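Local coordinates for protein BauA (Acinetobacter baumannii, PDB 6H7F) that probably takes up ferric siderophore (acinetobactin) across the outer membrane as a TonB-dependent receptor, with a plug domain inside a beta-barrel, at residues Arg175-Tyr180 against Ser701-Phe706; Asp219-Ser224 against His250-Thr255; Gln338-Val343 against Phe408-Leu413; Phe423-Thr428 against Leu440-Gln445. All coordinates share one frame; numbering follows the deposited sequence. Where two conformers were deposited one is given.

Interaction 1. Residues Arg175-Tyr180 against Ser701-Phe706; sequences RLTTTY and SVSYDF
F706, the C-terminal residue, brings the edge of its ring to L176, whose CB lies in the ring plane 3.8 Å from CE1 of F706, while CE2 of Y704 sits over the centre of one ring face. The guanidinium of R175 likewise works at its edge, where the carboxylate of D705 meets it with the two planes 21° apart. These groups belong to the closure of the beta-barrel: strand 173-181, the first of the barrel, pairs antiparallel with the last, 697-705, which lies within the predicted TonB C-terminal box. L176 and T178 form hydrogen-bonded pairs with Y704 and V702; Y704 N reaches L176 O at 2.8 Å, and T178 N reaches V702 O at 2.9 Å. R175, T177 and T179 share the other face with D705, S703 and S701. That face turns inward to the plug, where S701 OG makes a weak hydrogen bond to Q76. T177 lays OG1 against S703 CB at 3.3 Å. Beyond the pair, strand 665-674 continues the wall, and H665 bonds to the carbonyl of D705. R175 runs alongside D705 and bends at its third torsion (-60°), which turns the guanidinium side-on to the acid. Both carboxylate oxygens use their syn lone pairs: NE meets OD1 of D705 at 2.7 Å, almost straight, and NH2 reaches OD2 of D705 at 3.1 Å.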
# COMPACT_ATOMS: atom_id res chain seq x y z
N ARG A 175 5.08 23.63 -23.92
CA ARG A 175 5.21 22.73 -22.79
C ARG A 175 4.96 21.30 -23.27
O ARG A 175 3.95 21.04 -23.94
CB ARG A 175 4.24 23.14 -21.69
CG ARG A 175 4.14 22.15 -20.54
CD ARG A 175 3.33 22.69 -19.38
NE ARG A 175 3.89 23.91 -18.82
CZ ARG A 175 3.20 24.80 -18.12
NH1 ARG A 175 1.90 24.65 -17.95
NH2 ARG A 175 3.81 25.85 -17.61
N LEU A 176 5.89 20.40 -22.95
CA LEU A 176 5.67 18.97 -23.11
C LEU A 176 5.49 18.33 -21.72
O LEU A 176 6.23 18.65 -20.80
CB LEU A 176 6.85 18.35 -23.87
CG LEU A 176 6.84 16.83 -23.99
CD1 LEU A 176 5.67 16.35 -24.84
CD2 LEU A 176 8.15 16.32 -24.58
N THR A 177 4.47 17.47 -21.60
CA THR A 177 4.21 16.70 -20.36
C THR A 177 4.14 15.20 -20.72
O THR A 177 3.48 14.83 -21.68
CB THR A 177 2.92 17.17 -19.69
OG1 THR A 177 2.97 18.59 -19.53
CG2 THR A 177 2.70 16.54 -18.33
N THR A 178 4.84 14.37 -19.95
CA THR A 178 4.68 12.92 -20.01
C THR A 178 3.88 12.46 -18.78
O THR A 178 4.05 13.01 -17.69
CB THR A 178 6.03 12.20 -20.10
OG1 THR A 178 6.86 12.67 -19.05
CG2 THR A 178 6.70 12.41 -21.44
N THR A 179 3.00 11.48 -18.99
CA THR A 179 2.05 11.06 -17.95
C THR A 179 2.11 9.55 -17.78
O THR A 179 2.28 8.82 -18.75
CB THR A 179 0.60 11.47 -18.23
OG1 THR A 179 0.15 10.79 -19.41
CG2 THR A 179 0.42 12.97 -18.37
N TYR A 180 1.95 9.10 -16.52
CA TYR A 180 1.71 7.71 -16.19
C TYR A 180 0.50 7.63 -15.27
O TYR A 180 0.30 8.48 -14.41
CB TYR A 180 2.95 7.11 -15.53
CG TYR A 180 2.69 5.84 -14.77
CD1 TYR A 180 2.71 4.61 -15.41
CD2 TYR A 180 2.44 5.86 -13.41
CE1 TYR A 180 2.47 3.44 -14.72
CE2 TYR A 180 2.21 4.70 -12.70
CZ TYR A 180 2.23 3.48 -13.35
OH TYR A 180 1.97 2.33 -12.68
N SER A 701 3.44 12.62 -13.53
CA SER A 701 3.68 13.44 -14.69
C SER A 701 4.94 14.28 -14.49
O SER A 701 5.25 14.70 -13.37
CB SER A 701 2.48 14.30 -15.01
OG SER A 701 2.31 15.31 -14.04
N VAL A 702 5.66 14.50 -15.59
CA VAL A 702 6.75 15.46 -15.68
C VAL A 702 6.47 16.42 -16.85
O VAL A 702 6.20 15.98 -17.96
CB VAL A 702 8.11 14.76 -15.88
CG1 VAL A 702 9.27 15.75 -15.81
CG2 VAL A 702 8.30 13.62 -14.90
N SER A 703 6.56 17.72 -16.57
CA SER A 703 6.37 18.72 -17.60
C SER A 703 7.64 19.57 -17.76
O SER A 703 8.37 19.81 -16.79
CB SER A 703 5.16 19.55 -17.29
OG SER A 703 5.47 20.57 -16.36
N TYR A 704 7.90 20.00 -19.00
CA TYR A 704 9.08 20.77 -19.41
C TYR A 704 8.63 21.94 -20.29
O TYR A 704 7.91 21.75 -21.25
CB TYR A 704 10.06 19.85 -20.15
CG TYR A 704 11.30 20.54 -20.67
CD1 TYR A 704 12.39 20.77 -19.85
CD2 TYR A 704 11.38 20.95 -21.99
CE1 TYR A 704 13.53 21.40 -20.32
CE2 TYR A 704 12.52 21.58 -22.48
CZ TYR A 704 13.59 21.82 -21.64
OH TYR A 704 14.70 22.45 -22.11
N ASP A 705 9.05 23.16 -19.93
CA ASP A 705 8.79 24.39 -20.73
C ASP A 705 10.01 24.71 -21.61
O ASP A 705 11.10 25.00 -21.10
CB ASP A 705 8.48 25.59 -19.83
CG ASP A 705 7.08 25.54 -19.25
OD1 ASP A 705 6.47 24.45 -19.26
OD2 ASP A 705 6.60 26.60 -18.80
N PHE A 706 9.81 24.69 -22.93
CA PHE A 706 10.86 24.96 -23.91
C PHE A 706 11.18 26.46 -23.95
O PHE A 706 10.49 27.28 -23.35
CB PHE A 706 10.45 24.49 -25.31
CG PHE A 706 10.43 22.99 -25.51
CD1 PHE A 706 9.34 22.24 -25.10
CD2 PHE A 706 11.48 22.34 -26.13
CE1 PHE A 706 9.31 20.87 -25.29
CE2 PHE A 706 11.46 20.97 -26.32
CZ PHE A 706 10.37 20.23 -25.90
OXT PHE A 706 12.15 26.87 -24.58

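Interaction 2. Residues Asp219-Ser224 against His250-Thr255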
# COMPACT_ATOMS: atom_id res chain seq x y z
N ASP A 219 -8.22 -5.66 -15.90
CA ASP A 219 -8.67 -6.00 -17.25
C ASP A 219 -9.32 -4.78 -17.93
O ASP A 219 -10.06 -4.95 -18.88
CB ASP A 219 -9.64 -7.18 -17.21
CG ASP A 219 -8.91 -8.47 -16.92
OD1 ASP A 219 -7.78 -8.62 -17.43
OD2 ASP A 219 -9.46 -9.30 -16.18
N GLN A 220 -9.04 -3.59 -17.42
CA GLN A 220 -9.52 -2.37 -17.98
C GLN A 220 -8.33 -1.59 -18.56
O GLN A 220 -7.31 -1.41 -17.88
CB GLN A 220 -10.22 -1.56 -16.90
CG GLN A 220 -10.87 -0.28 -17.40
CD GLN A 220 -11.61 0.43 -16.29
OE1 GLN A 220 -11.01 1.20 -15.52
NE2 GLN A 220 -12.90 0.15 -16.18
N SER A 221 -8.46 -1.15 -19.82
CA SER A 221 -7.49 -0.21 -20.39
C SER A 221 -8.21 1.03 -20.91
O SER A 221 -9.36 0.97 -21.31
CB SER A 221 -6.66 -0.87 -21.46
OG SER A 221 -7.50 -1.34 -22.48
N LYS A 222 -7.49 2.16 -20.90
CA LYS A 222 -8.03 3.45 -21.27
C LYS A 222 -7.13 4.09 -22.33
O LYS A 222 -5.94 4.28 -22.10
CB LYS A 222 -8.09 4.37 -20.06
CG LYS A 222 -9.14 3.99 -19.03
CD LYS A 222 -9.07 4.85 -17.80
CE LYS A 222 -9.96 4.35 -16.70
NZ LYS A 222 -9.76 5.13 -15.46
N GLU A 223 -7.73 4.44 -23.47
CA GLU A 223 -7.12 5.21 -24.53
C GLU A 223 -7.86 6.55 -24.67
O GLU A 223 -9.09 6.62 -24.69
CB GLU A 223 -7.14 4.41 -25.83
CG GLU A 223 -6.49 5.13 -27.00
CD GLU A 223 -6.50 4.35 -28.30
OE1 GLU A 223 -7.33 3.41 -28.43
OE2 GLU A 223 -5.67 4.66 -29.17
N SER A 224 -7.08 7.63 -24.72
CA SER A 224 -7.58 8.96 -24.95
C SER A 224 -6.68 9.66 -25.97
O SER A 224 -5.45 9.49 -25.93
CB SER A 224 -7.65 9.74 -23.67
OG SER A 224 -8.56 9.16 -22.78
N HIS A 250 -11.73 5.70 -25.40
CA HIS A 250 -11.87 4.25 -25.57
C HIS A 250 -11.54 3.55 -24.25
O HIS A 250 -10.52 3.83 -23.62
CB HIS A 250 -11.00 3.76 -26.74
CG HIS A 250 -11.16 2.32 -27.06
ND1 HIS A 250 -11.71 1.87 -28.26
CD2 HIS A 250 -10.84 1.20 -26.36
CE1 HIS A 250 -11.72 0.56 -28.28
NE2 HIS A 250 -11.19 0.12 -27.12
N VAL A 251 -12.44 2.67 -23.81
CA VAL A 251 -12.24 1.87 -22.64
C VAL A 251 -12.49 0.41 -23.01
O VAL A 251 -13.58 0.05 -23.45
CB VAL A 251 -13.14 2.28 -21.47
CG1 VAL A 251 -12.84 1.46 -20.23
CG2 VAL A 251 -13.06 3.76 -21.17
N ASP A 252 -11.46 -0.42 -22.80
CA ASP A 252 -11.59 -1.88 -22.79
C ASP A 252 -11.80 -2.33 -21.34
O ASP A 252 -11.09 -1.88 -20.45
CB ASP A 252 -10.35 -2.55 -23.38
CG ASP A 252 -10.18 -2.36 -24.88
OD1 ASP A 252 -11.20 -2.39 -25.60
OD2 ASP A 252 -9.02 -2.18 -25.31
N GLY A 253 -12.77 -3.21 -21.12
CA GLY A 253 -13.28 -3.52 -19.79
C GLY A 253 -14.03 -2.35 -19.18
O GLY A 253 -13.75 -1.93 -18.05
N VAL A 254 -14.96 -1.79 -19.95
CA VAL A 254 -15.84 -0.70 -19.49
C VAL A 254 -16.69 -1.21 -18.33
O VAL A 254 -17.08 -2.38 -18.29
CB VAL A 254 -16.71 -0.20 -20.66
CG1 VAL A 254 -17.60 -1.31 -21.20
CG2 VAL A 254 -17.54 1.02 -20.27
N THR A 255 -16.99 -0.33 -17.37
CA THR A 255 -17.81 -0.69 -16.22
C THR A 255 -19.25 -0.19 -16.44
O THR A 255 -19.49 1.00 -16.74
CB THR A 255 -17.18 -0.21 -14.90
OG1 THR A 255 -18.02 -0.61 -13.82
CG2 THR A 255 -17.00 1.28 -14.83
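E223 and H250 run at a slant to each other over the sheet, carboxylate and imidazole planes 64° apart, and touch through their CB atoms at 4.0 Å. Each is drawn to a different polar partner: E223 OE2 bonds to Y210, and H250 ND1 to E284. The other ring nitrogen, H250 NE2, donates to OD1 of D252 at 2.9 Å, coming from above the carboxylate plane; in the conformer given, both ring nitrogens are thus bonded. S221, on the same face, sets OG against CB of D252 at 3.2 Å. On the side of V251, Q220 extends its chain alongside that residue, CG to CG1 3.9 Å, with CG anti to the backbone N (chi1 -176°). This carries the amide to the turn after the strand, where NE2 of Q220 gives a bond of 2.9 Å to O of G253, in the amide plane; OE1 accepts from S97 of the plug. G253 has positive phi and lies close against Q220 and D219, which makes a salt bridge to K268 of the second subunit. Backbone bonds join S221 to D252 and E223 to H250 in both directions. The pair forms the open end of the barrel hairpin 221-234/238-252, flanked by strands 202-212 and 282-297.

Interaction 3. Residues Gln338-Val343 against Phe408-Leu413; sequences QLAFDV and FTPPFL. With FV8 ((4~{S},5~{R})-2-[2,3-bis(oxidanyl)phenyl]-~{N}-[2-(1~{H}-imidazol-4-yl)ethyl]-5-methyl-~{N}-oxidanyl-4,5-dihydro-1,3-oxazole-4-carboxamide), chain E.
The siderophore pocket of the receptor is walled on one side by strand 331-358, and this contact backs that wall with the loop leading into strand 412-431. Q338 and F408 lie alongside, pointing opposite ways, amide and ring planes 43° apart, with CD of Q338 3.9 Å from CD1 of F408. The extended Q338 chain places its amide beside the loop backbone: OE1 accepts from N of T409 at 3.2 Å, the donor tilted from the carbonyl plane, while NE2 donates to N318 and to the carbonyl of E407. Both ends of the amide are thus bonded, which fixes its rotation. The ring of F408 turns its edge to the backbone, CZ 3.5 Å from O of L339, and meets CB of A340 at 4.0 Å; P410 CD lies over the centre of one ring face. In the barrel of this TonB-dependent receptor successive residues of a strand point to opposite faces: Q338 and A340 turn to the loop, L339 and F341 to the bound acinetobactin-like ligand FV8. CB of L339 is 3.4 Å from OG1 of FV8, and with CG anti to the backbone N (chi1 178°), the branch end CD2 of L339 lies 3.4 Å from the ligand O. L413, at the start of strand 412-431, reaches the catechol ring, CD1 at 4.0 Å from CAG of FV8. Y315 and R256 hydrogen-bond to the ligand.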
# COMPACT_ATOMS: atom_id res chain seq x y z
N GLN A 338 -25.58 -4.43 -27.53
CA GLN A 338 -24.73 -3.61 -28.37
C GLN A 338 -25.51 -2.36 -28.77
O GLN A 338 -26.74 -2.41 -28.99
CB GLN A 338 -24.28 -4.36 -29.62
CG GLN A 338 -23.53 -5.65 -29.31
CD GLN A 338 -23.03 -6.37 -30.54
OE1 GLN A 338 -23.49 -6.13 -31.67
NE2 GLN A 338 -22.09 -7.28 -30.34
N LEU A 339 -24.79 -1.25 -28.85
CA LEU A 339 -25.35 0.01 -29.28
C LEU A 339 -24.30 0.77 -30.10
O LEU A 339 -23.10 0.79 -29.76
CB LEU A 339 -25.79 0.80 -28.05
CG LEU A 339 -26.37 2.19 -28.32
CD1 LEU A 339 -27.71 2.10 -29.04
CD2 LEU A 339 -26.53 2.96 -27.01
N ALA A 340 -24.76 1.35 -31.22
CA ALA A 340 -24.03 2.39 -31.91
C ALA A 340 -24.99 3.54 -32.21
O ALA A 340 -26.15 3.30 -32.55
CB ALA A 340 -23.41 1.84 -33.16
N PHE A 341 -24.53 4.77 -32.05
CA PHE A 341 -25.28 5.88 -32.51
C PHE A 341 -24.34 6.96 -33.04
O PHE A 341 -23.19 7.08 -32.58
CB PHE A 341 -26.28 6.36 -31.45
CG PHE A 341 -25.69 6.94 -30.18
CD1 PHE A 341 -25.24 8.24 -30.13
CD2 PHE A 341 -25.69 6.19 -29.01
CE1 PHE A 341 -24.75 8.78 -28.94
CE2 PHE A 341 -25.20 6.73 -27.83
CZ PHE A 341 -24.74 8.02 -27.79
N ASP A 342 -24.82 7.65 -34.08
CA ASP A 342 -24.14 8.77 -34.75
C ASP A 342 -25.05 9.98 -34.65
O ASP A 342 -26.24 9.88 -34.95
CB ASP A 342 -23.85 8.47 -36.23
CG ASP A 342 -23.02 7.21 -36.44
OD1 ASP A 342 -22.06 7.02 -35.67
OD2 ASP A 342 -23.35 6.44 -37.36
N VAL A 343 -24.50 11.10 -34.20
CA VAL A 343 -25.28 12.28 -34.05
C VAL A 343 -24.51 13.47 -34.63
O VAL A 343 -23.31 13.58 -34.43
CB VAL A 343 -25.76 12.47 -32.59
CG1 VAL A 343 -24.72 12.05 -31.58
CG2 VAL A 343 -26.25 13.88 -32.31
N PHE A 408 -19.45 -7.29 -33.40
CA PHE A 408 -20.20 -6.04 -33.36
C PHE A 408 -20.97 -5.83 -34.66
O PHE A 408 -20.39 -5.36 -35.63
CB PHE A 408 -19.24 -4.88 -33.12
CG PHE A 408 -19.91 -3.59 -32.71
CD1 PHE A 408 -20.61 -3.52 -31.51
CD2 PHE A 408 -19.85 -2.47 -33.52
CE1 PHE A 408 -21.23 -2.33 -31.12
CE2 PHE A 408 -20.47 -1.29 -33.13
CZ PHE A 408 -21.16 -1.22 -31.94
N THR A 409 -22.27 -6.14 -34.66
CA THR A 409 -23.10 -6.06 -35.89
C THR A 409 -24.48 -5.47 -35.58
O THR A 409 -25.49 -5.97 -36.07
CB THR A 409 -23.30 -7.45 -36.51
OG1 THR A 409 -23.99 -8.26 -35.55
CG2 THR A 409 -21.99 -8.12 -36.89
N PRO A 410 -24.58 -4.39 -34.77
CA PRO A 410 -25.89 -3.91 -34.34
C PRO A 410 -26.67 -3.41 -35.55
O PRO A 410 -26.15 -2.64 -36.35
CB PRO A 410 -25.55 -2.79 -33.36
CG PRO A 410 -24.19 -2.30 -33.83
CD PRO A 410 -23.48 -3.56 -34.27
N PRO A 411 -27.93 -3.85 -35.73
CA PRO A 411 -28.74 -3.40 -36.85
C PRO A 411 -29.40 -2.04 -36.56
O PRO A 411 -29.62 -1.68 -35.41
CB PRO A 411 -29.81 -4.50 -36.96
CG PRO A 411 -30.02 -4.92 -35.51
CD PRO A 411 -28.65 -4.80 -34.86
N PHE A 412 -29.75 -1.33 -37.63
CA PHE A 412 -30.39 -0.04 -37.56
C PHE A 412 -31.72 -0.17 -36.82
O PHE A 412 -32.48 -1.09 -37.06
CB PHE A 412 -30.58 0.52 -38.97
CG PHE A 412 -31.39 1.79 -39.04
CD1 PHE A 412 -30.82 3.01 -38.68
CD2 PHE A 412 -32.71 1.77 -39.46
CE1 PHE A 412 -31.56 4.19 -38.76
CE2 PHE A 412 -33.45 2.94 -39.53
CZ PHE A 412 -32.88 4.15 -39.17
N LEU A 413 -31.99 0.79 -35.92
CA LEU A 413 -33.20 0.81 -35.12
C LEU A 413 -34.11 1.97 -35.57
O LEU A 413 -35.27 1.76 -35.84
CB LEU A 413 -32.84 0.94 -33.64
CG LEU A 413 -32.11 -0.25 -33.02
CD1 LEU A 413 -31.68 0.07 -31.60
CD2 LEU A 413 -32.99 -1.50 -33.04
CAJ FV8 E . -27.84 5.74 -25.03
NAN FV8 E . -28.83 5.35 -25.82
CAI FV8 E . -29.28 4.14 -25.34
NAO FV8 E . -28.56 3.78 -24.22
CAT FV8 E . -27.70 4.79 -24.06
CAK FV8 E . -26.67 4.89 -22.95
CAL FV8 E . -25.54 3.87 -23.17
NAY FV8 E . -26.11 2.53 -23.15
OAE FV8 E . -27.22 2.30 -22.36
C FV8 E . -25.58 1.52 -23.81
O FV8 E . -24.55 1.67 -24.53
CA FV8 E . -26.35 0.33 -23.70
N FV8 E . -27.73 0.56 -24.21
CB FV8 E . -25.84 -0.81 -24.57
CG2 FV8 E . -25.64 -2.12 -23.77
OG1 FV8 E . -26.89 -1.08 -25.50
CAR FV8 E . -27.97 -0.30 -25.22
CAV FV8 E . -29.09 -0.32 -25.98
CAH FV8 E . -29.15 -1.19 -27.08
CAF FV8 E . -30.28 -1.24 -27.91
CAG FV8 E . -31.38 -0.39 -27.66
CAS FV8 E . -31.31 0.49 -26.58
OAC FV8 E . -32.33 1.35 -26.25
CAU FV8 E . -30.17 0.52 -25.77
OAD FV8 E . -30.13 1.36 -24.72

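Interaction 4. Residues Phe423-Thr428 against Leu440-Gln445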
# COMPACT_ATOMS: atom_id res chain seq x y z
N PHE A 423 -35.68 32.69 -27.34
CA PHE A 423 -35.46 34.13 -27.40
C PHE A 423 -35.49 34.66 -25.96
O PHE A 423 -36.42 34.37 -25.21
CB PHE A 423 -36.50 34.76 -28.33
CG PHE A 423 -36.69 36.25 -28.18
CD1 PHE A 423 -35.74 37.14 -28.66
CD2 PHE A 423 -37.83 36.76 -27.59
CE1 PHE A 423 -35.91 38.51 -28.52
CE2 PHE A 423 -38.00 38.13 -27.45
CZ PHE A 423 -37.05 39.00 -27.92
N GLY A 424 -34.42 35.36 -25.56
CA GLY A 424 -34.25 35.83 -24.19
C GLY A 424 -34.01 37.34 -24.10
O GLY A 424 -33.34 37.94 -24.96
N LEU A 425 -34.51 37.93 -23.02
CA LEU A 425 -34.27 39.33 -22.65
C LEU A 425 -33.91 39.39 -21.16
O LEU A 425 -34.56 38.75 -20.34
CB LEU A 425 -35.53 40.15 -22.90
CG LEU A 425 -36.05 40.14 -24.34
CD1 LEU A 425 -37.51 40.58 -24.38
CD2 LEU A 425 -35.18 41.03 -25.22
N ALA A 426 -32.90 40.18 -20.83
CA ALA A 426 -32.62 40.46 -19.45
C ALA A 426 -32.04 41.86 -19.32
O ALA A 426 -31.38 42.35 -20.24
CB ALA A 426 -31.68 39.44 -18.87
N ASP A 427 -32.27 42.46 -18.15
CA ASP A 427 -31.70 43.73 -17.77
C ASP A 427 -31.20 43.60 -16.34
O ASP A 427 -31.88 43.03 -15.48
CB ASP A 427 -32.73 44.86 -17.92
CG ASP A 427 -32.17 46.27 -17.76
OD1 ASP A 427 -30.94 46.45 -17.89
OD2 ASP A 427 -32.98 47.19 -17.51
N THR A 428 -30.00 44.13 -16.09
CA THR A 428 -29.50 44.33 -14.75
C THR A 428 -29.53 45.83 -14.45
O THR A 428 -28.86 46.62 -15.13
CB THR A 428 -28.11 43.71 -14.59
OG1 THR A 428 -28.26 42.30 -14.81
CG2 THR A 428 -27.49 43.96 -13.23
N LEU A 440 -33.52 41.11 -14.03
CA LEU A 440 -34.85 40.65 -14.45
C LEU A 440 -34.73 40.14 -15.87
O LEU A 440 -34.08 40.76 -16.70
CB LEU A 440 -35.84 41.82 -14.42
CG LEU A 440 -36.05 42.50 -13.07
CD1 LEU A 440 -36.76 43.83 -13.23
CD2 LEU A 440 -36.83 41.59 -12.14
N GLY A 441 -35.43 39.05 -16.17
CA GLY A 441 -35.36 38.49 -17.49
C GLY A 441 -36.46 37.48 -17.74
O GLY A 441 -37.11 37.00 -16.80
N LEU A 442 -36.64 37.14 -19.01
CA LEU A 442 -37.42 36.00 -19.37
C LEU A 442 -36.93 35.46 -20.71
O LEU A 442 -36.22 36.15 -21.45
CB LEU A 442 -38.90 36.39 -19.38
CG LEU A 442 -39.40 37.13 -20.61
CD1 LEU A 442 -40.92 37.25 -20.58
CD2 LEU A 442 -38.74 38.49 -20.72
N ARG A 443 -37.24 34.19 -20.95
CA ARG A 443 -36.83 33.50 -22.14
C ARG A 443 -38.00 32.64 -22.61
O ARG A 443 -38.65 31.98 -21.80
CB ARG A 443 -35.61 32.62 -21.87
CG ARG A 443 -35.09 31.90 -23.10
CD ARG A 443 -33.78 31.17 -22.84
NE ARG A 443 -32.72 32.08 -22.44
CZ ARG A 443 -32.02 32.83 -23.29
NH1 ARG A 443 -32.19 32.69 -24.60
NH2 ARG A 443 -31.16 33.71 -22.83
N HIS A 444 -38.27 32.71 -23.92
CA HIS A 444 -39.16 31.79 -24.60
C HIS A 444 -38.35 30.60 -25.12
O HIS A 444 -37.34 30.80 -25.77
CB HIS A 444 -39.88 32.51 -25.75
CG HIS A 444 -41.00 31.75 -26.36
ND1 HIS A 444 -41.06 31.48 -27.73
CD2 HIS A 444 -42.15 31.27 -25.82
CE1 HIS A 444 -42.17 30.82 -27.99
NE2 HIS A 444 -42.87 30.69 -26.84
N GLN A 445 -38.82 29.39 -24.83
CA GLN A 445 -38.12 28.18 -25.24
C GLN A 445 -39.07 27.27 -26.02
O GLN A 445 -40.17 26.95 -25.55
CB GLN A 445 -37.59 27.43 -24.02
CG GLN A 445 -36.88 26.13 -24.38
CD GLN A 445 -35.48 26.38 -24.87
OE1 GLN A 445 -34.69 27.06 -24.21
NE2 GLN A 445 -35.15 25.83 -26.03
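R443 leans across to G424 on the neighbouring strand. Its CB lies 3.9 Å from O of F423, and CG, anti to the backbone N (chi1 -178°), moves closer to that oxygen at 3.5 Å. The chain then bends at its third torsion (-61°), turning the guanidinium back over the strand with one face against CA of G424. CZ comes within 3.8 Å of that CA, and NH1 stands 3.6 Å from N of G424. G424, having no side chain, lets the guanidinium lie this close. The polar tip is used elsewhere, NH1 on S422 and N368 and NE on the carbonyl of L147 in the plug, while F51 offers a cation-pi contact. Next along this face A426 CB sits 3.5 Å from O of L440, with G441 opposite. The other face carries F423, L425, L440, L442 and H444 on the surface, and D427, whose OD2 bonds to H363; CB of L425 and CD2 of L442 meet at 4.2 Å. Six backbone bonds tie F423, L425 and D427 to H444, L442 and L440, that from L425 N to L442 O running at 172° over 2.9 Å. Flanked by strands 361-381 and 461-473, this is a regular antiparallel barrel hairpin, 412-431 with 436-451, with small or plug-bound residues inward and mostly apolar ones outward, as in outer-membrane beta-barrels.

How the interactions relate
All four contacts involve the barrel wall. Interactions 1, 2 and 4 are antiparallel strand pairs, but 1 joins the barrel's first and last strands, enclosing the others in sequence, whereas 2 and 4 are local hairpins. In 1 and 4 one face turns to the plug and the other lies on the surface. In 3 buried strand residues meet a more exposed loop through a single hydrogen bond and apolar packing, next to the ligand. Interactions 3 and 4 share strand 412-431, with centres about 40 Å apart. Arginine pairs with an acid across the strands in 1, but in 4 it bonds outside the pair, partly to the plug, while 2 distributes its ionic groups among neighbouring strands, plug and second subunit.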